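Bacteriophage virulence determinant (Salmonella enterica subsp. enterica serovar Typhimurium str. 14028S, PDB 6GGR) is probably a zinc-dependent protease of the PipA family of secreted effectors, which cleave host NF-kappaB subunits during Salmonella infection. Local coordinates at residues F115-T120 / I165-H170; R106-A111 / R130-L135. All coordinates share one frame; numbering follows the deposited sequence.

Interaction 1. Residues F115-T120 / I165-H170. Unlike the reference sequence in segment 165-170: Gln167 (reference Glu).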
ATOM      1  N   PHE B 115      -4.329  -3.846  -3.522  1.00 39.27           N
ATOM      2  CA  PHE B 115      -5.257  -4.008  -2.409  1.00 40.55           C
ATOM      3  C   PHE B 115      -5.608  -2.661  -1.790  1.00 38.16           C
ATOM      4  O   PHE B 115      -4.724  -1.909  -1.371  1.00 46.95           O
ATOM      5  CB  PHE B 115      -4.642  -4.932  -1.353  1.00 33.01           C
ATOM      6  CG  PHE B 115      -4.713  -6.390  -1.707  1.00 34.92           C
ATOM      7  CD1 PHE B 115      -5.930  -7.055  -1.724  1.00 32.83           C
ATOM      8  CD2 PHE B 115      -3.566  -7.102  -2.005  1.00 36.80           C
ATOM      9  CE1 PHE B 115      -5.996  -8.399  -2.045  1.00 40.00           C
ATOM     10  CE2 PHE B 115      -3.631  -8.450  -2.323  1.00 34.20           C
ATOM     11  CZ  PHE B 115      -4.845  -9.094  -2.344  1.00 37.39           C
ATOM     12  N   GLY B 116      -6.899  -2.360  -1.723  1.00 40.68           N
ATOM     13  CA  GLY B 116      -7.337  -1.117  -1.123  1.00 42.45           C
ATOM     14  C   GLY B 116      -8.845  -0.995  -1.179  1.00 44.28           C
ATOM     15  O   GLY B 116      -9.528  -1.720  -1.912  1.00 39.34           O
ATOM     16  N   THR B 117      -9.354  -0.062  -0.377  1.00 40.22           N
ATOM     17  CA  THR B 117     -10.777   0.241  -0.354  1.00 45.57           C
ATOM     18  C   THR B 117     -10.951   1.703   0.020  1.00 44.00           C
ATOM     19  O   THR B 117     -10.205   2.229   0.849  1.00 47.77           O
ATOM     20  CB  THR B 117     -11.548  -0.635   0.643  1.00 67.52           C
ATOM     21  OG1 THR B 117     -11.168  -0.290   1.981  1.00 73.03           O
ATOM     22  CG2 THR B 117     -11.268  -2.105   0.412  1.00 38.89           C
ATOM     23  N   THR B 118     -11.945   2.344  -0.586  1.00 46.18           N
ATOM     24  CA  THR B 118     -12.200   3.762  -0.363  1.00 55.18           C
ATOM     25  C   THR B 118     -12.987   3.943   0.929  1.00 58.96           C
ATOM     26  O   THR B 118     -14.125   3.473   1.040  1.00 61.92           O
ATOM     27  CB  THR B 118     -12.968   4.351  -1.542  1.00 61.27           C
ATOM     28  OG1 THR B 118     -14.200   3.639  -1.712  1.00 69.03           O
ATOM     29  CG2 THR B 118     -12.152   4.246  -2.820  1.00 67.03           C
ATOM     30  N   VAL B 119     -12.391   4.638   1.899  1.00 67.43           N
ATOM     31  CA  VAL B 119     -12.982   4.834   3.217  1.00 70.59           C
ATOM     32  C   VAL B 119     -13.207   6.313   3.513  1.00 67.47           C
ATOM     33  O   VAL B 119     -14.308   6.720   3.899  1.00 76.37           O
ATOM     34  CB  VAL B 119     -12.116   4.182   4.320  1.00 74.51           C
ATOM     35  CG1 VAL B 119     -12.648   4.520   5.713  1.00 65.84           C
ATOM     36  CG2 VAL B 119     -12.069   2.670   4.123  1.00 79.38           C
ATOM     37  N   THR B 120     -12.175   7.131   3.343  1.00 78.92           N
ATOM     38  CA  THR B 120     -12.283   8.557   3.634  1.00 87.07           C
ATOM     39  C   THR B 120     -13.206   9.256   2.638  1.00 86.24           C
ATOM     40  O   THR B 120     -12.995   9.195   1.427  1.00 84.02           O
ATOM     41  CB  THR B 120     -10.901   9.241   3.615  1.00 93.41           C
ATOM     42  OG1 THR B 120     -10.183   8.852   2.436  1.00 92.33           O
ATOM     43  CG2 THR B 120     -10.097   8.863   4.850  1.00 89.68           C
ATOM     44  N   ILE B 165      -9.908 -10.360   3.538  1.00 32.15           N
ATOM     45  CA  ILE B 165     -10.678 -10.019   4.735  1.00 28.40           C
ATOM     46  C   ILE B 165     -10.307  -8.627   5.228  1.00 31.27           C
ATOM     47  O   ILE B 165     -11.172  -7.851   5.652  1.00 29.17           O
ATOM     48  CB  ILE B 165     -10.459 -11.084   5.825  1.00 28.51           C
ATOM     49  CG1 ILE B 165     -11.022 -12.440   5.377  1.00 32.25           C
ATOM     50  CG2 ILE B 165     -11.081 -10.645   7.154  1.00 30.13           C
ATOM     51  CD1 ILE B 165     -12.511 -12.437   5.066  1.00 36.03           C
ATOM     52  N   HIS B 166      -9.020  -8.289   5.183  1.00 31.07           N
ATOM     53  CA  HIS B 166      -8.588  -6.963   5.611  1.00 29.55           C
ATOM     54  C   HIS B 166      -9.294  -5.873   4.813  1.00 28.76           C
ATOM     55  O   HIS B 166      -9.814  -4.907   5.384  1.00 32.83           O
ATOM     56  CB  HIS B 166      -7.071  -6.838   5.469  1.00 30.37           C
ATOM     57  CG  HIS B 166      -6.519  -5.551   5.998  1.00 35.01           C
ATOM     58  ND1 HIS B 166      -5.841  -5.467   7.194  1.00 35.45           N
ATOM     59  CD2 HIS B 166      -6.559  -4.292   5.499  1.00 30.83           C
ATOM     60  CE1 HIS B 166      -5.475  -4.214   7.404  1.00 37.77           C
ATOM     61  NE2 HIS B 166      -5.899  -3.481   6.390  1.00 41.23           N
ATOM     62  N   GLN B 167      -9.322  -6.008   3.486  1.00 38.20           N
ATOM     63  CA  GLN B 167      -9.967  -4.989   2.662  1.00 37.24           C
ATOM     64  C   GLN B 167     -11.474  -4.985   2.874  1.00 40.64           C
ATOM     65  O   GLN B 167     -12.099  -3.918   2.904  1.00 40.21           O
ATOM     66  CB  GLN B 167      -9.641  -5.215   1.185  1.00 36.96           C
ATOM     67  CG  GLN B 167      -8.165  -5.144   0.847  1.00 35.00           C
ATOM     68  CD  GLN B 167      -7.515  -3.850   1.294  1.00 37.98           C
ATOM     69  OE1 GLN B 167      -8.172  -2.816   1.415  1.00 44.85           O
ATOM     70  NE2 GLN B 167      -6.219  -3.905   1.550  1.00 41.35           N
ATOM     71  N   VAL B 168     -12.078  -6.164   3.018  1.00 37.59           N
ATOM     72  CA  VAL B 168     -13.516  -6.231   3.257  1.00 40.33           C
ATOM     73  C   VAL B 168     -13.858  -5.605   4.601  1.00 37.09           C
ATOM     74  O   VAL B 168     -14.865  -4.898   4.735  1.00 49.17           O
ATOM     75  CB  VAL B 168     -14.005  -7.689   3.164  1.00 38.04           C
ATOM     76  CG1 VAL B 168     -15.443  -7.829   3.679  1.00 41.03           C
ATOM     77  CG2 VAL B 168     -13.917  -8.178   1.725  1.00 37.97           C
ATOM     78  N   VAL B 169     -13.028  -5.843   5.618  1.00 34.12           N
ATOM     79  CA  VAL B 169     -13.295  -5.257   6.929  1.00 38.28           C
ATOM     80  C   VAL B 169     -13.328  -3.738   6.830  1.00 41.81           C
ATOM     81  O   VAL B 169     -14.150  -3.077   7.478  1.00 37.84           O
ATOM     82  CB  VAL B 169     -12.257  -5.743   7.957  1.00 38.60           C
ATOM     83  CG1 VAL B 169     -12.258  -4.856   9.204  1.00 32.83           C
ATOM     84  CG2 VAL B 169     -12.553  -7.184   8.349  1.00 39.54           C
ATOM     85  N   HIS B 170     -12.432  -3.159   6.024  1.00 34.34           N
ATOM     86  CA  HIS B 170     -12.481  -1.724   5.775  1.00 36.53           C
ATOM     87  C   HIS B 170     -13.856  -1.316   5.265  1.00 37.84           C
ATOM     88  O   HIS B 170     -14.442  -0.333   5.731  1.00 44.49           O
ATOM     89  CB  HIS B 170     -11.407  -1.320   4.761  1.00 40.16           C
ATOM     90  CG  HIS B 170     -10.062  -1.044   5.361  1.00 44.64           C
ATOM     91  ND1 HIS B 170      -9.837  -0.012   6.247  1.00 48.30           N
ATOM     92  CD2 HIS B 170      -8.862  -1.647   5.176  1.00 40.91           C
ATOM     93  CE1 HIS B 170      -8.562  -0.002   6.595  1.00 47.27           C
ATOM     94  NE2 HIS B 170      -7.949  -0.984   5.960  1.00 41.78           N
TER

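Interaction 2. Residues R106-A111 / R130-L135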
ATOM      1  N   ARG B 106     -23.917  -0.637  -3.028  1.00 74.94           N
ATOM      2  CA  ARG B 106     -22.868  -1.684  -3.106  1.00 73.49           C
ATOM      3  C   ARG B 106     -21.488  -1.135  -3.593  1.00 70.91           C
ATOM      4  O   ARG B 106     -21.396   0.019  -3.987  1.00 61.81           O
ATOM      5  CB  ARG B 106     -23.284  -2.944  -3.877  1.00 30.00           C
ATOM      6  CG  ARG B 106     -24.770  -3.143  -4.036  1.00 30.00           C
ATOM      7  CD  ARG B 106     -25.414  -3.913  -2.897  1.00 30.00           C
ATOM      8  NE  ARG B 106     -26.274  -4.984  -3.389  1.00 30.00           N
ATOM      9  CZ  ARG B 106     -27.232  -5.573  -2.696  1.00 30.00           C
ATOM     10  NH1 ARG B 106     -27.498  -5.232  -1.457  1.00 30.00           N
ATOM     11  NH2 ARG B 106     -27.907  -6.535  -3.254  1.00 30.00           N
ATOM     12  N   TRP B 107     -20.440  -1.959  -3.540  1.00 58.34           N
ATOM     13  CA  TRP B 107     -19.053  -1.492  -3.822  1.00 55.80           C
ATOM     14  C   TRP B 107     -18.623  -1.955  -5.180  1.00 64.96           C
ATOM     15  O   TRP B 107     -19.090  -2.950  -5.672  1.00 57.44           O
ATOM     16  CB  TRP B 107     -18.027  -1.990  -2.750  1.00 52.77           C
ATOM     17  CG  TRP B 107     -18.277  -1.488  -1.376  1.00 61.17           C
ATOM     18  CD1 TRP B 107     -19.274  -1.838  -0.567  1.00 60.59           C
ATOM     19  CD2 TRP B 107     -17.481  -0.564  -0.644  1.00 62.84           C
ATOM     20  NE1 TRP B 107     -19.180  -1.188   0.606  1.00 60.79           N
ATOM     21  CE2 TRP B 107     -18.078  -0.394   0.585  1.00 60.49           C
ATOM     22  CE3 TRP B 107     -16.316   0.138  -0.931  1.00 60.59           C
ATOM     23  CZ2 TRP B 107     -17.568   0.439   1.528  1.00 53.45           C
ATOM     24  CZ3 TRP B 107     -15.821   0.960  -0.010  1.00 52.51           C
ATOM     25  CH2 TRP B 107     -16.432   1.115   1.206  1.00 59.47           C
ATOM     26  N   LEU B 108     -17.763  -1.157  -5.799  1.00 63.96           N
ATOM     27  CA  LEU B 108     -17.117  -1.582  -7.034  1.00 61.85           C
ATOM     28  C   LEU B 108     -15.934  -2.483  -6.713  1.00 55.17           C
ATOM     29  O   LEU B 108     -15.146  -2.195  -5.807  1.00 56.09           O
ATOM     30  CB  LEU B 108     -16.642  -0.370  -7.834  1.00 63.48           C
ATOM     31  CG  LEU B 108     -17.714   0.509  -8.486  1.00 61.30           C
ATOM     32  CD1 LEU B 108     -17.095   1.765  -9.085  1.00 77.25           C
ATOM     33  CD2 LEU B 108     -18.468  -0.272  -9.550  1.00 61.79           C
ATOM     34  N   LEU B 109     -15.813  -3.582  -7.451  1.00 51.10           N
ATOM     35  CA  LEU B 109     -14.690  -4.499  -7.281  1.00 52.46           C
ATOM     36  C   LEU B 109     -13.599  -4.113  -8.275  1.00 56.41           C
ATOM     37  O   LEU B 109     -13.727  -4.353  -9.477  1.00 61.02           O
ATOM     38  CB  LEU B 109     -15.140  -5.944  -7.472  1.00 54.57           C
ATOM     39  CG  LEU B 109     -14.023  -6.989  -7.401  1.00 52.67           C
ATOM     40  CD1 LEU B 109     -13.307  -6.929  -6.060  1.00 53.73           C
ATOM     41  CD2 LEU B 109     -14.564  -8.386  -7.653  1.00 56.76           C
ATOM     42  N   GLY B 110     -12.526  -3.501  -7.773  1.00 54.11           N
ATOM     43  CA  GLY B 110     -11.379  -3.188  -8.605  1.00 60.05           C
ATOM     44  C   GLY B 110     -10.467  -4.385  -8.779  1.00 63.00           C
ATOM     45  O   GLY B 110      -9.332  -4.389  -8.289  1.00 64.96           O
ATOM     46  N   ALA B 111     -10.957  -5.408  -9.475  1.00 63.77           N
ATOM     47  CA  ALA B 111     -10.231  -6.667  -9.578  1.00 57.16           C
ATOM     48  C   ALA B 111      -8.898  -6.473 -10.292  1.00 53.43           C
ATOM     49  O   ALA B 111      -8.801  -5.736 -11.277  1.00 56.03           O
ATOM     50  CB  ALA B 111     -11.072  -7.705 -10.322  1.00 47.99           C
ATOM     51  N   ARG B 130     -18.218   7.570  -4.768  1.00 86.09           N
ATOM     52  CA  ARG B 130     -17.815   6.329  -5.423  1.00 79.59           C
ATOM     53  C   ARG B 130     -17.062   5.418  -4.449  1.00 77.93           C
ATOM     54  O   ARG B 130     -16.078   5.828  -3.831  1.00 71.07           O
ATOM     55  CB  ARG B 130     -16.957   6.640  -6.648  1.00 72.79           C
ATOM     56  CG  ARG B 130     -17.048   5.606  -7.764  1.00 71.89           C
ATOM     57  CD  ARG B 130     -16.379   6.117  -9.045  1.00 73.29           C
ATOM     58  NE  ARG B 130     -16.342   5.103 -10.103  1.00 75.17           N
ATOM     59  CZ  ARG B 130     -15.323   4.282 -10.335  1.00 74.27           C
ATOM     60  NH1 ARG B 130     -14.227   4.333  -9.592  1.00 61.40           N
ATOM     61  NH2 ARG B 130     -15.397   3.402 -11.317  1.00 75.98           N
ATOM     62  N   LYS B 131     -17.543   4.186  -4.314  1.00 57.49           N
ATOM     63  CA  LYS B 131     -17.020   3.213  -3.362  1.00 54.51           C
ATOM     64  C   LYS B 131     -16.366   2.069  -4.129  1.00 52.60           C
ATOM     65  O   LYS B 131     -16.994   1.474  -5.010  1.00 55.01           O
ATOM     66  CB  LYS B 131     -18.146   2.676  -2.466  1.00 64.88           C
ATOM     67  CG  LYS B 131     -18.715   3.690  -1.469  1.00 70.09           C
ATOM     68  CD  LYS B 131     -20.162   3.367  -1.059  1.00 76.60           C
ATOM     69  CE  LYS B 131     -20.258   2.692   0.307  1.00 71.68           C
ATOM     70  NZ  LYS B 131     -21.680   2.520   0.738  1.00 67.36           N
ATOM     71  N   VAL B 132     -15.113   1.759  -3.792  1.00 52.62           N
ATOM     72  CA  VAL B 132     -14.347   0.738  -4.497  1.00 51.49           C
ATOM     73  C   VAL B 132     -13.678  -0.192  -3.496  1.00 51.60           C
ATOM     74  O   VAL B 132     -13.210   0.245  -2.440  1.00 47.69           O
ATOM     75  CB  VAL B 132     -13.286   1.362  -5.421  1.00 53.20           C
ATOM     76  CG1 VAL B 132     -12.420   0.272  -6.051  1.00 51.20           C
ATOM     77  CG2 VAL B 132     -13.949   2.216  -6.494  1.00 54.48           C
ATOM     78  N   ILE B 133     -13.616  -1.474  -3.850  1.00 47.15           N
ATOM     79  CA  ILE B 133     -12.834  -2.477  -3.137  1.00 48.11           C
ATOM     80  C   ILE B 133     -11.870  -3.073  -4.154  1.00 51.70           C
ATOM     81  O   ILE B 133     -12.300  -3.746  -5.100  1.00 44.83           O
ATOM     82  CB  ILE B 133     -13.722  -3.562  -2.508  1.00 53.07           C
ATOM     83  CG1 ILE B 133     -14.482  -2.997  -1.308  1.00 64.11           C
ATOM     84  CG2 ILE B 133     -12.893  -4.769  -2.073  1.00 52.42           C
ATOM     85  CD1 ILE B 133     -15.666  -3.842  -0.883  1.00 59.90           C
ATOM     86  N   ALA B 134     -10.574  -2.831  -3.966  1.00 46.14           N
ATOM     87  CA  ALA B 134      -9.552  -3.291  -4.897  1.00 44.17           C
ATOM     88  C   ALA B 134      -8.937  -4.583  -4.376  1.00 39.24           C
ATOM     89  O   ALA B 134      -8.402  -4.618  -3.262  1.00 37.42           O
ATOM     90  CB  ALA B 134      -8.476  -2.224  -5.099  1.00 43.25           C
ATOM     91  N   LEU B 135      -9.006  -5.639  -5.185  1.00 40.83           N
ATOM     92  CA  LEU B 135      -8.461  -6.939  -4.823  1.00 49.73           C
ATOM     93  C   LEU B 135      -7.727  -7.524  -6.020  1.00 42.56           C
ATOM     94  O   LEU B 135      -8.052  -7.225  -7.172  1.00 42.38           O
ATOM     95  CB  LEU B 135      -9.563  -7.905  -4.371  1.00 49.42           C
ATOM     96  CG  LEU B 135     -10.472  -7.417  -3.241  1.00 52.43           C
ATOM     97  CD1 LEU B 135     -11.674  -8.334  -3.093  1.00 45.93           C
ATOM     98  CD2 LEU B 135      -9.710  -7.323  -1.926  1.00 56.74           C
TER

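Interaction 1. Residues F115-T120 / I165-H170
Gln167 reaches from its helix to the backbone at Gly116, its side chain bent at the CB-CG bond (chi2 -55°) so that amide carbon CD lies 3.4 Å from Gly116 N. Gln167 CG meets CD1 of the Phe115 ring at 3.9 Å, and the amide plane is turned only 18° from that of the ring. Thr117 CG2 packs against Gln167 CB at 3.6 Å and sits 3.2 Å from Gln167 O. Thr117 OG1, placed in the crowded position between its own N and carbonyl carbon (chi1 68°), presses on His170 CB at only 3.0 Å. The packing here is tight, and the hydroxyl is buried without a polar partner in the model. Two residues further along the same segment, Val119 CG2 comes within 4.1 Å of His170 ND1. Residues 166-170 occupy the position of the HExxH motif of zinc metalloproteases, read here as His-Gln-Val-Val-His. His166 and His170, with Asp177, bind zinc in this protein, although no metal is bound to this chain. Instead, both NE2 atoms turn to Asp177 OD2, the His166 bond being weak, while His170 ND1 is held by Leu175 O. Thr117 also makes backbone hydrogen bonds to another protein chain, which passes along the same site.

Interaction 2. Residues R106-A111 / R130-L135
Leu108 O is the best-held polar atom, gripped by one N-H and one C-H donor of the facing strand. Ile133 N donates to it at 2.6 Å, almost straight and nearly along the C=O axis, and Val132 CA adds a C-H...O contact at 3.3 Å. Leu108 N in turn donates to Lys131 O at 2.9 Å, and Gly110 N to Ile133 O at 2.7 Å; in both, the donor stands above the carbonyl plane. This alternation is that of parallel strands, whose axes run 23° apart. The pairing slackens beyond Ile133, where Gly110 centres an inverse gamma turn and the bond from Leu135 N to Gly110 O is weak. Among the side chains, the Trp107 indole is clasped on two sides. Lys131 CB lies over one face in a CH-pi contact, 3.8 Å from the six-membered ring centroid, and the bent lysine chain carries CE on toward CZ2. Ile133 CD1 approaches from the opposite side of the ring plane, 3.5 Å from Trp107 CB. Leu108 CD1 rests over the flat guanidinium of Arg130, 3.2 Å from NH2, while Arg130 NH1 bonds to Gly55 O. Farther along, Leu109 CD1 meets Leu135 CD1 at 3.7 Å. Trp107 and Ile133 pack on Ala171 of helix 160-173, Leu109 and Leu135 on helix 64-84; strand 116-117 runs antiparallel along the far edge of 132-135, and residues 49-54 bond to the outer edge of 107-111.

In the fold
Both contacts are largely buried and belong to one small mixed sheet, in which strand 132-135 stands between 107-111 and 116-117. Interaction 2 joins two of these strands, whereas interaction 1 sets the remaining edge strand against the zinc-binding helix 160-173. They meet directly, probably through hydrogen bonds from Ala134 N to Gly116 O and between Val132 N and Thr118 OG1. The chemistry follows position: regular backbone bonding and apolar packing in 106-111 with 130-135, close side-chain packing, with polar groups of Gln167, Thr117 and His170 taking part, in 115-120 with 165-170. Another protein chain lies against interaction 1 but does not touch interaction 2, whose Arg130 end reaches the surface.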